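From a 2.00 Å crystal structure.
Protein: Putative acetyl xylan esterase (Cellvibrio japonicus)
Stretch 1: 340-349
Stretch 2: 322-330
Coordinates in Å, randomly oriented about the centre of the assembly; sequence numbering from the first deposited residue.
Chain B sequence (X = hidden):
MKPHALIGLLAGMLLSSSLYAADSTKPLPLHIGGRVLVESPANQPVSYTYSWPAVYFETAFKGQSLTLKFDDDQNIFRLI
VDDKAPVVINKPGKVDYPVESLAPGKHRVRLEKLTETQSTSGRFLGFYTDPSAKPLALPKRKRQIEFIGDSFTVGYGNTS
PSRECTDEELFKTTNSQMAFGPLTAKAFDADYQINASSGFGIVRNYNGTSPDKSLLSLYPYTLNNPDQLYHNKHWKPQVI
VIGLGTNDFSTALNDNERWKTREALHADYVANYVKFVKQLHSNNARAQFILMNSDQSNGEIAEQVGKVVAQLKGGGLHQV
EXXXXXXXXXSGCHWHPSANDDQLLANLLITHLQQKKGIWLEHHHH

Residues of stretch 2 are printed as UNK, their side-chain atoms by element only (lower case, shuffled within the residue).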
# COMPACT_ATOMS: atom_id res chain seq x y z
N ASN B 340 -17.94 3.54 17.91
CA ASN B 340 -18.01 4.33 16.68
C ASN B 340 -16.72 4.43 15.88
O ASN B 340 -16.73 4.18 14.69
CB ASN B 340 -18.57 5.72 16.93
CG ASN B 340 -19.91 5.88 16.31
OD1 ASN B 340 -20.94 5.80 17.01
ND2 ASN B 340 -19.94 5.99 14.97
N ASP B 341 -15.63 4.82 16.52
CA ASP B 341 -14.32 4.78 15.88
C ASP B 341 -14.01 3.40 15.28
O ASP B 341 -13.51 3.29 14.16
CB ASP B 341 -13.23 5.16 16.88
CG ASP B 341 -13.35 6.58 17.38
OD1 ASP B 341 -13.93 7.44 16.68
OD2 ASP B 341 -12.84 6.85 18.48
N ASP B 342 -14.33 2.35 16.04
CA ASP B 342 -14.13 0.95 15.61
C ASP B 342 -14.87 0.64 14.32
O ASP B 342 -14.27 0.13 13.37
CB ASP B 342 -14.47 -0.02 16.74
CG ASP B 342 -13.40 -0.06 17.80
OD1 ASP B 342 -12.20 0.08 17.45
OD2 ASP B 342 -13.72 -0.24 19.00
N GLN B 343 -16.17 0.97 14.28
CA GLN B 343 -16.94 0.88 13.02
C GLN B 343 -16.32 1.69 11.88
O GLN B 343 -16.27 1.24 10.75
CB GLN B 343 -18.41 1.28 13.24
CG GLN B 343 -19.32 0.90 12.07
CD GLN B 343 -19.39 -0.61 11.80
OE1 GLN B 343 -18.95 -1.09 10.75
NE2 GLN B 343 -19.95 -1.35 12.75
N LEU B 344 -15.86 2.91 12.17
CA LEU B 344 -15.22 3.73 11.13
C LEU B 344 -13.95 3.08 10.56
O LEU B 344 -13.72 3.08 9.34
CB LEU B 344 -14.93 5.15 11.63
CG LEU B 344 -16.16 5.91 12.12
CD1 LEU B 344 -15.77 7.28 12.72
CD2 LEU B 344 -17.25 6.06 10.99
N LEU B 345 -13.13 2.54 11.45
CA LEU B 345 -11.89 1.86 11.03
C LEU B 345 -12.20 0.59 10.26
O LEU B 345 -11.52 0.28 9.29
CB LEU B 345 -11.01 1.54 12.23
CG LEU B 345 -10.47 2.80 12.94
CD1 LEU B 345 -9.91 2.44 14.32
CD2 LEU B 345 -9.42 3.49 12.08
N ALA B 346 -13.25 -0.11 10.67
CA ALA B 346 -13.71 -1.30 9.95
C ALA B 346 -14.11 -0.94 8.53
O ALA B 346 -13.69 -1.60 7.58
CB ALA B 346 -14.86 -1.96 10.70
N ASN B 347 -14.90 0.13 8.39
CA ASN B 347 -15.35 0.58 7.06
C ASN B 347 -14.18 0.93 6.18
O ASN B 347 -14.19 0.63 4.99
CB ASN B 347 -16.32 1.77 7.16
CG ASN B 347 -17.57 1.45 7.94
OD1 ASN B 347 -17.94 0.29 8.11
ND2 ASN B 347 -18.24 2.49 8.44
N LEU B 348 -13.17 1.55 6.77
CA LEU B 348 -11.93 1.88 6.07
C LEU B 348 -11.25 0.62 5.50
O LEU B 348 -10.87 0.57 4.32
CB LEU B 348 -10.97 2.55 7.05
CG LEU B 348 -10.08 3.75 6.75
CD1 LEU B 348 -10.90 4.88 6.13
CD2 LEU B 348 -9.46 4.19 8.06
N LEU B 349 -11.11 -0.37 6.37
CA LEU B 349 -10.49 -1.66 6.02
C LEU B 349 -11.33 -2.44 5.00
O LEU B 349 -10.80 -2.98 4.02
CB LEU B 349 -10.29 -2.47 7.30
CG LEU B 349 -9.11 -2.09 8.19
CD1 LEU B 349 -9.23 -2.81 9.51
CD2 LEU B 349 -7.79 -2.47 7.51
N UNK B 322 0.63 0.59 3.75
CA UNK B 322 0.37 1.35 4.95
C UNK B 322 -1.04 1.94 4.92
O UNK B 322 -1.51 2.37 3.85
c UNK B 322 2.37 4.40 6.43
c UNK B 322 1.41 2.47 5.09
c UNK B 322 1.21 3.44 6.28
o UNK B 322 3.01 4.76 5.44
n UNK B 322 2.64 4.84 7.67
N UNK B 323 -1.70 1.94 6.07
CA UNK B 323 -2.93 2.71 6.30
C UNK B 323 -2.68 3.65 7.48
O UNK B 323 -2.17 3.22 8.54
c UNK B 323 -5.37 2.64 7.10
c UNK B 323 -4.57 1.08 5.24
c UNK B 323 -5.78 0.12 5.40
c UNK B 323 -4.18 1.81 6.54
N UNK B 324 -2.97 4.93 7.26
CA UNK B 324 -2.93 5.93 8.34
C UNK B 324 -4.36 6.39 8.60
O UNK B 324 -5.02 6.94 7.69
c UNK B 324 -2.07 8.14 9.13
c UNK B 324 -2.05 7.14 7.99
c UNK B 324 -0.63 6.68 7.65
N UNK B 325 -4.85 6.14 9.82
CA UNK B 325 -6.24 6.51 10.11
C UNK B 325 -6.32 7.86 10.80
O UNK B 325 -5.39 8.27 11.51
c UNK B 325 -6.07 5.34 14.56
c UNK B 325 -5.33 4.17 14.62
c UNK B 325 -6.40 4.99 12.17
c UNK B 325 -6.62 5.74 13.33
c UNK B 325 -5.12 3.41 13.50
c UNK B 325 -7.01 5.40 10.85
c UNK B 325 -5.66 3.81 12.27
N UNK B 326 -7.45 8.54 10.57
CA UNK B 326 -7.66 9.93 10.97
C UNK B 326 -9.11 10.14 11.41
O UNK B 326 -10.00 9.37 11.03
c UNK B 326 -7.40 10.87 9.77
n UNK B 326 -5.16 13.46 9.23
c UNK B 326 -6.04 10.71 9.05
c UNK B 326 -6.10 13.11 8.13
c UNK B 326 -6.00 11.59 7.81
N UNK B 327 -9.32 11.17 12.22
CA UNK B 327 -10.67 11.68 12.48
C UNK B 327 -11.50 10.84 13.42
O UNK B 327 -12.72 10.75 13.27
N UNK B 328 -10.84 10.20 14.40
CA UNK B 328 -11.54 9.46 15.44
C UNK B 328 -11.94 10.39 16.56
O UNK B 328 -11.32 11.44 16.73
c UNK B 328 -9.36 6.23 15.88
c UNK B 328 -10.46 7.08 15.22
c UNK B 328 -10.14 7.27 13.80
c UNK B 328 -10.61 8.40 16.00
N UNK B 329 -12.96 10.03 17.34
CA UNK B 329 -13.33 10.83 18.52
C UNK B 329 -12.64 10.40 19.82
O UNK B 329 -12.65 11.15 20.79
c UNK B 329 -15.56 9.61 18.93
o UNK B 329 -16.73 9.55 18.55
c UNK B 329 -14.85 10.96 18.72
o UNK B 329 -15.01 8.64 19.51
N UNK B 330 -12.04 9.20 19.82
CA UNK B 330 -11.36 8.68 21.01
C UNK B 330 -12.16 8.88 22.33
O UNK B 330 -11.58 9.23 23.36
c UNK B 330 -8.77 9.90 18.99
c UNK B 330 -9.95 9.28 21.15
c UNK B 330 -7.87 9.60 17.93
o UNK B 330 -6.36 8.04 16.86
c UNK B 330 -9.01 8.96 20.00
c UNK B 330 -8.35 7.73 19.94
c UNK B 330 -7.24 8.35 17.89
c UNK B 330 -7.46 7.42 18.89

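Position 322 carries three carbons in a row, the third holding one oxygen and one nitrogen: a carboxamide on a two-carbon arm. Its side chain is out of reach of the helix, and its nitrogen finds a hydrogen bond elsewhere in the structure. This is Gln322, in the strand but outside the contact.

Position 323 has four carbons, forked at the first, with one arm two carbons long. Branching at CB in an all-carbon side chain of this size leaves one choice, Ile323. Its CB points toward the helix, its CD1 lies 3.9 Å from Leu349 CD2, and its CG2 sits more loosely, 4.5 Å from Leu348 CD2.

At position 324 a single carbon carries two more, and the CA-to-CB bond points away from the helix. One carbon bearing two more and nothing else makes this Val324, buried, its direction following the alternation of a strand.

Position 325 turns toward the helix again, with one carbon followed by a ring of six carbons and no heteroatom, which makes it Phe325. The closest packing comes at the root of the side chain: CB lies 3.3 Å from Leu345 CD2 and 3.9 Å from Leu348 CD2. Leu345 CD2 meets the ring obliquely.

Position 326 extends four carbons in a row to a terminal nitrogen, and its CB points away from the helix. This is Lys326, whose amine is hydrogen-bonded elsewhere in the structure.

Position 327 has no side-chain atoms, so it is Gly327. Its phi of 76° is in the positive range that favours glycine; nothing of the helix lies within 5.5 Å of where a CB would stand, so crowding by stretch 1 does not explain the choice.

Position 328 bears four carbons forked at the second, and is Leu328. Its CB points sideways, yet CD2 reaches to 4.1 Å from Leu345 CD1, while its CA lies 3.4 Å from Asp341 OD1.

Position 329 shows two carbons, the second bearing two oxygens: a short carboxylate, Asp329. Its backbone N donates to Asp341 OD1 at 2.8 Å with an angle of 162°. Its own OD1, 3.0 Å from Asp341 OD2, pairs like charge with like and adds no bond between them.

Position 330 has one carbon and a six-carbon ring bearing an oxygen, hence Tyr330. Its CA-to-CB bond points away; what matters here is the backbone N, which donates to Asp341 OD2 at 2.8 Å.

The contact thus has two parts. Helix and strand run roughly antiparallel, at 149°, with axes 10.5 Å apart at closest approach, and Leu345, Leu348 and Leu349 pack against the apolar residues at alternate strand positions, Ile323 and Phe325. Beyond the strand, Asp341 receives two consecutive backbone amides, one on each carboxylate oxygen, fastening the loop to the helix. The rule to read is economical: leucines spaced along the helix for packing, and one buried aspartate to hold the loop by its main chain.

Stretch 2 322-330: QIVFKGLDY
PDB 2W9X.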